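Local coordinates for Low molecular weight phosphotyrosine phosphatase family protein (Streptococcus pyogenes, PDB 5GOT) that probably removes phosphate from phosphotyrosine residues of proteins, as a low molecular weight protein tyrosine phosphatase of the group A streptococcus, at residues M32-A37 with N77-I82; P114-T119 with E123-L128. One frame throughout, in Å; residues are numbered along the deposited sequence.

Contact 1. Residues M32-A37 with N77-I82; sequences MIESRA and NTFDYI
Phe79 leans toward strand 31-37 because its CG stands anti to the carbonyl carbon (chi1 -75°), and Met32 answers with its CG anti to the backbone N and a bend at chi2 (-98°) that brings the sulfur to the ring. Met32 SD lies 3.8 Å from Phe79 CE1 and 5.0 Å from the ring centroid, an oblique Met-aromatic contact. Two residues on, Glu34 touches the far end of the ring, its CB 3.8 Å from Phe79 CZ. Arg36, whose CB also points toward the segment of Phe79, brings NH2 to the ring edge, 4.1 Å from Phe79 CE2, so that the ring presents its rim to one face of the guanidinium; the two planes stand 81° apart, which excludes a parallel stack. Phe79 is the first residue to leave the helix 73-78, and its flat ring spans Met32, Glu34 and Arg36, which lie on one side of the strand, also touching Cys5 of strand 2-8. An outermost strand of the parallel sheet is thus packed against a helix-to-strand turn, with a flexible thioether and a flat ring filling in between.

Both terminal nitrogens of Arg36 reach the same oxygen through bent bonds, NH2 to Glu34 OE2 at 2.7 Å and NH1 to that OE2 at 2.9 Å, while NH1 also donates to Ser35 O from above the carbonyl plane. Arg36 NE forms a salt bridge with Asp75. Together these bonds limit rotation of the guanidinium and probably offset the cost of burying its charge, which the two carboxylates would be expected to stabilise.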
ATOM      1  N   MET A  32       8.281   8.028   3.495  1.00 31.61           N
ATOM      2  CA  MET A  32       7.882   7.205   4.625  1.00 31.81           C
ATOM      3  C   MET A  32       6.653   6.404   4.216  1.00 30.23           C
ATOM      4  O   MET A  32       5.663   6.977   3.748  1.00 31.44           O
ATOM      5  CB  MET A  32       7.600   8.078   5.850  1.00 34.72           C
ATOM      6  CG  MET A  32       7.266   7.326   7.135  1.00 36.59           C
ATOM      7  SD  MET A  32       5.488   7.211   7.432  1.00 48.49           S
ATOM      8  CE  MET A  32       5.429   7.152   9.220  1.00 43.29           C
ATOM      9  N   ILE A  33       6.727   5.082   4.356  1.00 31.57           N
ATOM     10  CA  ILE A  33       5.759   4.174   3.744  1.00 25.69           C
ATOM     11  C   ILE A  33       5.277   3.190   4.793  1.00 26.29           C
ATOM     12  O   ILE A  33       6.090   2.560   5.478  1.00 25.40           O
ATOM     13  CB  ILE A  33       6.363   3.429   2.539  1.00 27.17           C
ATOM     14  CG1 ILE A  33       6.858   4.421   1.490  1.00 26.93           C
ATOM     15  CG2 ILE A  33       5.327   2.526   1.905  1.00 26.08           C
ATOM     16  CD1 ILE A  33       7.856   3.827   0.541  1.00 28.43           C
ATOM     17  N   GLU A  34       3.957   3.080   4.934  1.00 24.71           N
ATOM     18  CA  GLU A  34       3.314   2.139   5.841  1.00 26.00           C
ATOM     19  C   GLU A  34       2.078   1.587   5.140  1.00 26.37           C
ATOM     20  O   GLU A  34       1.773   1.959   4.002  1.00 23.33           O
ATOM     21  CB  GLU A  34       2.965   2.799   7.179  1.00 24.84           C
ATOM     22  CG  GLU A  34       4.205   3.143   8.010  1.00 27.55           C
ATOM     23  CD  GLU A  34       3.878   3.424   9.462  1.00 35.89           C
ATOM     24  OE1 GLU A  34       4.661   4.131  10.134  1.00 36.83           O
ATOM     25  OE2 GLU A  34       2.823   2.948   9.926  1.00 35.27           O
ATOM     26  N   SER A  35       1.370   0.677   5.809  1.00 24.10           N
ATOM     27  CA  SER A  35       0.122   0.144   5.280  1.00 24.91           C
ATOM     28  C   SER A  35      -0.857  -0.107   6.420  1.00 23.52           C
ATOM     29  O   SER A  35      -0.467  -0.268   7.582  1.00 26.93           O
ATOM     30  CB  SER A  35       0.342  -1.143   4.455  1.00 24.00           C
ATOM     31  OG  SER A  35       0.899  -2.202   5.239  1.00 24.13           O
ATOM     32  N   ARG A  36      -2.143  -0.123   6.074  1.00 24.13           N
ATOM     33  CA  ARG A  36      -3.202  -0.270   7.064  1.00 23.99           C
ATOM     34  C   ARG A  36      -4.387  -1.009   6.461  1.00 21.17           C
ATOM     35  O   ARG A  36      -4.482  -1.199   5.240  1.00 23.81           O
ATOM     36  CB  ARG A  36      -3.691   1.090   7.586  1.00 23.64           C
ATOM     37  CG  ARG A  36      -2.667   1.913   8.322  1.00 27.21           C
ATOM     38  CD  ARG A  36      -2.484   1.485   9.778  1.00 27.77           C
ATOM     39  NE  ARG A  36      -1.655   2.476  10.450  1.00 29.70           N
ATOM     40  CZ  ARG A  36      -0.329   2.508  10.371  1.00 30.94           C
ATOM     41  NH1 ARG A  36       0.323   1.580   9.672  1.00 29.05           N
ATOM     42  NH2 ARG A  36       0.346   3.468  10.990  1.00 29.78           N
ATOM     43  N   ALA A  37      -5.322  -1.372   7.335  1.00 19.31           N
ATOM     44  CA  ALA A  37      -6.582  -2.008   6.976  1.00 23.94           C
ATOM     45  C   ALA A  37      -7.734  -1.032   7.176  1.00 24.42           C
ATOM     46  O   ALA A  37      -7.701  -0.200   8.082  1.00 23.97           O
ATOM     47  CB  ALA A  37      -6.846  -3.249   7.836  1.00 23.65           C
ATOM     48  N   ASN A  77      -4.649  12.069   9.828  1.00 30.09           N
ATOM     49  CA  ASN A  77      -4.030  13.380  10.012  1.00 31.34           C
ATOM     50  C   ASN A  77      -2.567  13.386   9.597  1.00 31.99           C
ATOM     51  O   ASN A  77      -2.076  14.385   9.055  1.00 36.96           O
ATOM     52  CB  ASN A  77      -4.141  13.821  11.473  1.00 33.79           C
ATOM     53  CG  ASN A  77      -5.479  14.452  11.789  1.00 37.52           C
ATOM     54  OD1 ASN A  77      -5.657  15.658  11.623  1.00 41.78           O
ATOM     55  ND2 ASN A  77      -6.433  13.637  12.239  1.00 35.43           N
ATOM     56  N   THR A  78      -1.863  12.283   9.851  1.00 27.64           N
ATOM     57  CA  THR A  78      -0.417  12.235   9.657  1.00 28.09           C
ATOM     58  C   THR A  78      -0.026  11.955   8.206  1.00 28.14           C
ATOM     59  O   THR A  78       0.920  12.563   7.693  1.00 27.22           O
ATOM     60  CB  THR A  78       0.185  11.168  10.570  1.00 36.50           C
ATOM     61  OG1 THR A  78      -0.333  11.338  11.894  1.00 35.96           O
ATOM     62  CG2 THR A  78       1.709  11.285  10.592  1.00 33.83           C
ATOM     63  N   PHE A  79      -0.692  11.021   7.535  1.00 25.45           N
ATOM     64  CA  PHE A  79      -0.235  10.626   6.205  1.00 25.60           C
ATOM     65  C   PHE A  79      -0.600  11.680   5.167  1.00 27.77           C
ATOM     66  O   PHE A  79      -1.644  12.330   5.252  1.00 29.20           O
ATOM     67  CB  PHE A  79      -0.809   9.258   5.819  1.00 24.63           C
ATOM     68  CG  PHE A  79      -0.143   8.112   6.535  1.00 24.28           C
ATOM     69  CD1 PHE A  79       1.121   7.673   6.150  1.00 28.41           C
ATOM     70  CD2 PHE A  79      -0.764   7.492   7.600  1.00 21.92           C
ATOM     71  CE1 PHE A  79       1.746   6.620   6.822  1.00 25.78           C
ATOM     72  CE2 PHE A  79      -0.138   6.450   8.289  1.00 24.72           C
ATOM     73  CZ  PHE A  79       1.116   6.017   7.889  1.00 26.03           C
ATOM     74  N   ASP A  80       0.297  11.874   4.204  1.00 28.31           N
ATOM     75  CA  ASP A  80       0.032  12.773   3.091  1.00 26.31           C
ATOM     76  C   ASP A  80      -0.792  12.106   2.000  1.00 27.20           C
ATOM     77  O   ASP A  80      -1.611  12.763   1.353  1.00 23.16           O
ATOM     78  CB  ASP A  80       1.354  13.269   2.510  1.00 28.99           C
ATOM     79  CG  ASP A  80       2.192  14.008   3.531  1.00 32.77           C
ATOM     80  OD1 ASP A  80       1.610  14.820   4.288  1.00 31.29           O
ATOM     81  OD2 ASP A  80       3.419  13.773   3.576  1.00 30.46           O
ATOM     82  N   TYR A  81      -0.586  10.811   1.778  1.00 25.34           N
ATOM     83  CA  TYR A  81      -1.266  10.090   0.722  1.00 23.02           C
ATOM     84  C   TYR A  81      -1.734   8.763   1.287  1.00 25.31           C
ATOM     85  O   TYR A  81      -0.931   7.995   1.817  1.00 25.06           O
ATOM     86  CB  TYR A  81      -0.343   9.864  -0.481  1.00 24.71           C
ATOM     87  CG  TYR A  81       0.335  11.124  -0.974  1.00 29.93           C
ATOM     88  CD1 TYR A  81       1.539  11.552  -0.417  1.00 28.46           C
ATOM     89  CD2 TYR A  81      -0.222  11.883  -1.995  1.00 26.36           C
ATOM     90  CE1 TYR A  81       2.166  12.706  -0.862  1.00 29.58           C
ATOM     91  CE2 TYR A  81       0.395  13.044  -2.447  1.00 28.68           C
ATOM     92  CZ  TYR A  81       1.590  13.446  -1.878  1.00 31.83           C
ATOM     93  OH  TYR A  81       2.220  14.591  -2.319  1.00 33.41           O
ATOM     94  N   ILE A  82      -3.025   8.505   1.182  1.00 24.17           N
ATOM     95  CA  ILE A  82      -3.633   7.282   1.669  1.00 22.71           C
ATOM     96  C   ILE A  82      -4.216   6.610   0.442  1.00 25.00           C
ATOM     97  O   ILE A  82      -5.164   7.127  -0.162  1.00 24.01           O
ATOM     98  CB  ILE A  82      -4.698   7.565   2.731  1.00 22.81           C
ATOM     99  CG1 ILE A  82      -4.064   8.415   3.836  1.00 23.35           C
ATOM    100  CG2 ILE A  82      -5.247   6.275   3.273  1.00 21.68           C
ATOM    101  CD1 ILE A  82      -5.046   9.076   4.776  1.00 28.95           C
TER

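Contact 2. Residues P114-T119 with E123-L128; sequences PDPWYT and EETYQL
The backbone runs from an extended Pro114 into the short helix 116-119, and its closest pass to the helix 122-140 is between Pro114 and Thr125, whose CA atoms are 6.7 Å apart. Pro114 does most of the touching. Its ring atom CD presses on Leu128 CD1 at 3.5 Å, tighter than usual for two carbons. One helical turn earlier, Glu124 reaches the same ring with an extended chain whose CG is anti to the backbone N (chi1 177°); its carboxylate comes up to the CB-CG edge of the ring, OE1 lying 3.8 Å from Pro114 CB. The rigid ring gives fixed, compact carbon edges to both Leu128 CD1 and the Glu124 carboxylate.

Pro116 makes a second contact, its CB 3.5 Å from Thr125 OG1. That hydroxyl is held by the carbonyl of Asp121, just before the helix. A water joins the two segments: it accepts from Thr119 OG1 at 2.6 Å and donates to Glu124 OE1 at 2.7 Å.

Asp115 fits the N-cap position of the helix 116-119, where its OD1 accepts from Trp117 N at 3.1 Å, and proline is well placed just after it because the first turn of a helix needs no N-H from that residue. This Asp-Pro pair matches the DP loop of low molecular weight phosphatases, which borders the active site in relatives. Pro116 and Thr125 both rest on Arg14 of helix 14-23, the arginine of the CX5R P-loop sequence, with Met17 also touching Thr125, while Leu128 touches Arg109; next to Thr125 in the helix, Tyr126 stacks on Tyr58 and packs on Ile54 of helix 49-57.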
ATOM      1  N   PRO A 114      -6.560  -6.797  -8.783  1.00 28.91           N
ATOM      2  CA  PRO A 114      -7.378  -7.968  -8.443  1.00 27.18           C
ATOM      3  C   PRO A 114      -7.042  -8.471  -7.045  1.00 25.88           C
ATOM      4  O   PRO A 114      -5.888  -8.452  -6.616  1.00 25.36           O
ATOM      5  CB  PRO A 114      -7.007  -8.989  -9.524  1.00 25.65           C
ATOM      6  CG  PRO A 114      -6.521  -8.152 -10.672  1.00 31.68           C
ATOM      7  CD  PRO A 114      -5.830  -6.975 -10.048  1.00 29.09           C
ATOM      8  N   ASP A 115      -8.073  -8.860  -6.325  1.00 24.13           N
ATOM      9  CA  ASP A 115      -7.987  -9.259  -4.932  1.00 22.84           C
ATOM     10  C   ASP A 115      -7.564 -10.722  -4.861  1.00 22.62           C
ATOM     11  O   ASP A 115      -8.357 -11.615  -5.194  1.00 25.00           O
ATOM     12  CB  ASP A 115      -9.337  -9.027  -4.251  1.00 22.66           C
ATOM     13  CG  ASP A 115      -9.282  -9.239  -2.754  1.00 24.63           C
ATOM     14  OD1 ASP A 115      -8.223  -9.648  -2.233  1.00 22.49           O
ATOM     15  OD2 ASP A 115     -10.315  -9.005  -2.097  1.00 27.56           O
ATOM     16  N   PRO A 116      -6.331 -11.017  -4.438  1.00 22.35           N
ATOM     17  CA  PRO A 116      -5.894 -12.419  -4.405  1.00 21.97           C
ATOM     18  C   PRO A 116      -6.506 -13.204  -3.262  1.00 23.65           C
ATOM     19  O   PRO A 116      -6.299 -14.422  -3.192  1.00 22.50           O
ATOM     20  CB  PRO A 116      -4.378 -12.304  -4.237  1.00 22.54           C
ATOM     21  CG  PRO A 116      -4.232 -11.085  -3.366  1.00 21.28           C
ATOM     22  CD  PRO A 116      -5.320 -10.119  -3.847  1.00 22.52           C
ATOM     23  N   TRP A 117      -7.235 -12.544  -2.358  1.00 22.70           N
ATOM     24  CA  TRP A 117      -8.111 -13.286  -1.463  1.00 28.42           C
ATOM     25  C   TRP A 117      -9.125 -14.102  -2.252  1.00 30.55           C
ATOM     26  O   TRP A 117      -9.591 -15.144  -1.774  1.00 27.92           O
ATOM     27  CB  TRP A 117      -8.823 -12.341  -0.488  1.00 28.56           C
ATOM     28  CG  TRP A 117      -9.664 -13.074   0.548  1.00 27.12           C
ATOM     29  CD1 TRP A 117     -11.006 -13.338   0.487  1.00 27.75           C
ATOM     30  CD2 TRP A 117      -9.202 -13.636   1.776  1.00 28.87           C
ATOM     31  NE1 TRP A 117     -11.404 -14.028   1.600  1.00 28.61           N
ATOM     32  CE2 TRP A 117     -10.317 -14.222   2.413  1.00 33.09           C
ATOM     33  CE3 TRP A 117      -7.951 -13.696   2.407  1.00 30.62           C
ATOM     34  CZ2 TRP A 117     -10.219 -14.857   3.656  1.00 32.03           C
ATOM     35  CZ3 TRP A 117      -7.857 -14.324   3.637  1.00 31.14           C
ATOM     36  CH2 TRP A 117      -8.985 -14.902   4.244  1.00 33.04           C
ATOM     37  N   TYR A 118      -9.476 -13.652  -3.456  1.00 24.48           N
ATOM     38  CA  TYR A 118     -10.386 -14.394  -4.319  1.00 27.18           C
ATOM     39  C   TYR A 118      -9.681 -15.081  -5.481  1.00 27.18           C
ATOM     40  O   TYR A 118      -9.996 -16.230  -5.785  1.00 30.89           O
ATOM     41  CB  TYR A 118     -11.493 -13.469  -4.850  1.00 27.89           C
ATOM     42  CG  TYR A 118     -12.361 -12.946  -3.728  1.00 32.58           C
ATOM     43  CD1 TYR A 118     -13.300 -13.770  -3.103  1.00 34.40           C
ATOM     44  CD2 TYR A 118     -12.212 -11.652  -3.257  1.00 31.32           C
ATOM     45  CE1 TYR A 118     -14.080 -13.301  -2.043  1.00 34.21           C
ATOM     46  CE2 TYR A 118     -12.988 -11.172  -2.209  1.00 34.92           C
ATOM     47  CZ  TYR A 118     -13.920 -11.996  -1.606  1.00 37.50           C
ATOM     48  OH  TYR A 118     -14.677 -11.511  -0.554  1.00 34.33           O
ATOM     49  N   THR A 119      -8.726 -14.416  -6.140  1.00 22.52           N
ATOM     50  CA  THR A 119      -8.067 -15.031  -7.290  1.00 22.57           C
ATOM     51  C   THR A 119      -6.998 -16.025  -6.875  1.00 23.82           C
ATOM     52  O   THR A 119      -6.662 -16.922  -7.660  1.00 21.88           O
ATOM     53  CB  THR A 119      -7.401 -13.978  -8.178  1.00 21.59           C
ATOM     54  OG1 THR A 119      -6.248 -13.470  -7.496  1.00 19.59           O
ATOM     55  CG2 THR A 119      -8.367 -12.835  -8.506  1.00 21.82           C
ATOM     56  N   GLU A 123       1.062 -13.844  -8.079  1.00 21.67           N
ATOM     57  CA  GLU A 123       1.956 -13.400  -9.144  1.00 24.67           C
ATOM     58  C   GLU A 123       1.356 -12.228  -9.912  1.00 22.55           C
ATOM     59  O   GLU A 123       2.027 -11.215 -10.134  1.00 24.18           O
ATOM     60  CB  GLU A 123       2.254 -14.564 -10.086  1.00 25.06           C
ATOM     61  CG  GLU A 123       2.933 -14.159 -11.384  1.00 28.25           C
ATOM     62  CD  GLU A 123       4.351 -13.677 -11.184  1.00 28.46           C
ATOM     63  OE1 GLU A 123       4.911 -13.906 -10.096  1.00 26.96           O
ATOM     64  OE2 GLU A 123       4.909 -13.072 -12.122  1.00 30.58           O
ATOM     65  N   GLU A 124       0.095 -12.358 -10.341  1.00 23.21           N
ATOM     66  CA  GLU A 124      -0.613 -11.236 -10.956  1.00 26.26           C
ATOM     67  C   GLU A 124      -0.603 -10.020 -10.041  1.00 27.78           C
ATOM     68  O   GLU A 124      -0.365  -8.892 -10.492  1.00 24.73           O
ATOM     69  CB  GLU A 124      -2.055 -11.629 -11.297  1.00 26.11           C
ATOM     70  CG  GLU A 124      -2.898 -10.462 -11.888  1.00 32.08           C
ATOM     71  CD  GLU A 124      -4.327 -10.863 -12.292  1.00 35.92           C
ATOM     72  OE1 GLU A 124      -5.035 -11.535 -11.502  1.00 35.94           O
ATOM     73  OE2 GLU A 124      -4.749 -10.499 -13.412  1.00 46.79           O
ATOM     74  N   THR A 125      -0.865 -10.238  -8.746  1.00 24.34           N
ATOM     75  CA  THR A 125      -0.853  -9.149  -7.773  1.00 21.99           C
ATOM     76  C   THR A 125       0.504  -8.468  -7.745  1.00 24.83           C
ATOM     77  O   THR A 125       0.603  -7.233  -7.775  1.00 25.69           O
ATOM     78  CB  THR A 125      -1.200  -9.676  -6.371  1.00 23.29           C
ATOM     79  OG1 THR A 125      -2.449 -10.376  -6.407  1.00 22.70           O
ATOM     80  CG2 THR A 125      -1.293  -8.526  -5.367  1.00 20.54           C
ATOM     81  N   TYR A 126       1.568  -9.265  -7.680  1.00 22.81           N
ATOM     82  CA  TYR A 126       2.901  -8.688  -7.607  1.00 23.34           C
ATOM     83  C   TYR A 126       3.190  -7.838  -8.834  1.00 23.17           C
ATOM     84  O   TYR A 126       3.662  -6.703  -8.713  1.00 27.78           O
ATOM     85  CB  TYR A 126       3.953  -9.786  -7.452  1.00 26.31           C
ATOM     86  CG  TYR A 126       5.353  -9.245  -7.579  1.00 25.84           C
ATOM     87  CD1 TYR A 126       5.945  -8.560  -6.535  1.00 24.90           C
ATOM     88  CD2 TYR A 126       6.070  -9.391  -8.762  1.00 29.67           C
ATOM     89  CE1 TYR A 126       7.214  -8.034  -6.659  1.00 29.54           C
ATOM     90  CE2 TYR A 126       7.347  -8.869  -8.887  1.00 31.08           C
ATOM     91  CZ  TYR A 126       7.907  -8.191  -7.831  1.00 28.13           C
ATOM     92  OH  TYR A 126       9.173  -7.678  -7.945  1.00 35.11           O
ATOM     93  N   GLN A 127       2.909  -8.367 -10.029  1.00 24.31           N
ATOM     94  CA  GLN A 127       3.223  -7.621 -11.247  1.00 25.37           C
ATOM     95  C   GLN A 127       2.471  -6.295 -11.290  1.00 24.79           C
ATOM     96  O   GLN A 127       3.032  -5.268 -11.688  1.00 24.74           O
ATOM     97  CB  GLN A 127       2.902  -8.452 -12.493  1.00 26.41           C
ATOM     98  CG  GLN A 127       3.666  -9.777 -12.614  1.00 27.54           C
ATOM     99  CD  GLN A 127       5.182  -9.595 -12.658  1.00 34.12           C
ATOM    100  OE1 GLN A 127       5.691  -8.528 -13.018  1.00 33.30           O
ATOM    101  NE2 GLN A 127       5.910 -10.644 -12.292  1.00 36.63           N
ATOM    102  N   LEU A 128       1.200  -6.291 -10.878  1.00 22.06           N
ATOM    103  CA  LEU A 128       0.426  -5.046 -10.905  1.00 25.88           C
ATOM    104  C   LEU A 128       0.844  -4.088  -9.800  1.00 24.51           C
ATOM    105  O   LEU A 128       0.806  -2.862  -9.989  1.00 23.88           O
ATOM    106  CB  LEU A 128      -1.063  -5.364 -10.805  1.00 22.54           C
ATOM    107  CG  LEU A 128      -1.513  -6.127 -12.044  1.00 31.28           C
ATOM    108  CD1 LEU A 128      -2.900  -6.706 -11.868  1.00 36.43           C
ATOM    109  CD2 LEU A 128      -1.450  -5.203 -13.254  1.00 29.95           C
TER
HETATM  110  O   HOH W   1      -4.807 -11.717  -8.779  1.00 23.29           O

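Both contacts are partly buried, but they lie on opposite sides of the chain's centre, with contact centres about 22 Å apart and nearest atoms about 12 Å apart. Contact 1 is the more central: it joins an outermost strand, 31-37, of the parallel sheet to the turn after helix 73-78, and a single aromatic ring is flanked by sulfur, aliphatic carbon and a salt-bridged arginine. Contact 2 belongs to the helical layer, where a segment with two prolines meets helix 122-140 through small patches and a water bridge. No direct hydrogen bond crosses either interface; a salt bridge steadies one side of contact 1, while an N-cap bond begins helix 116-119 in contact 2.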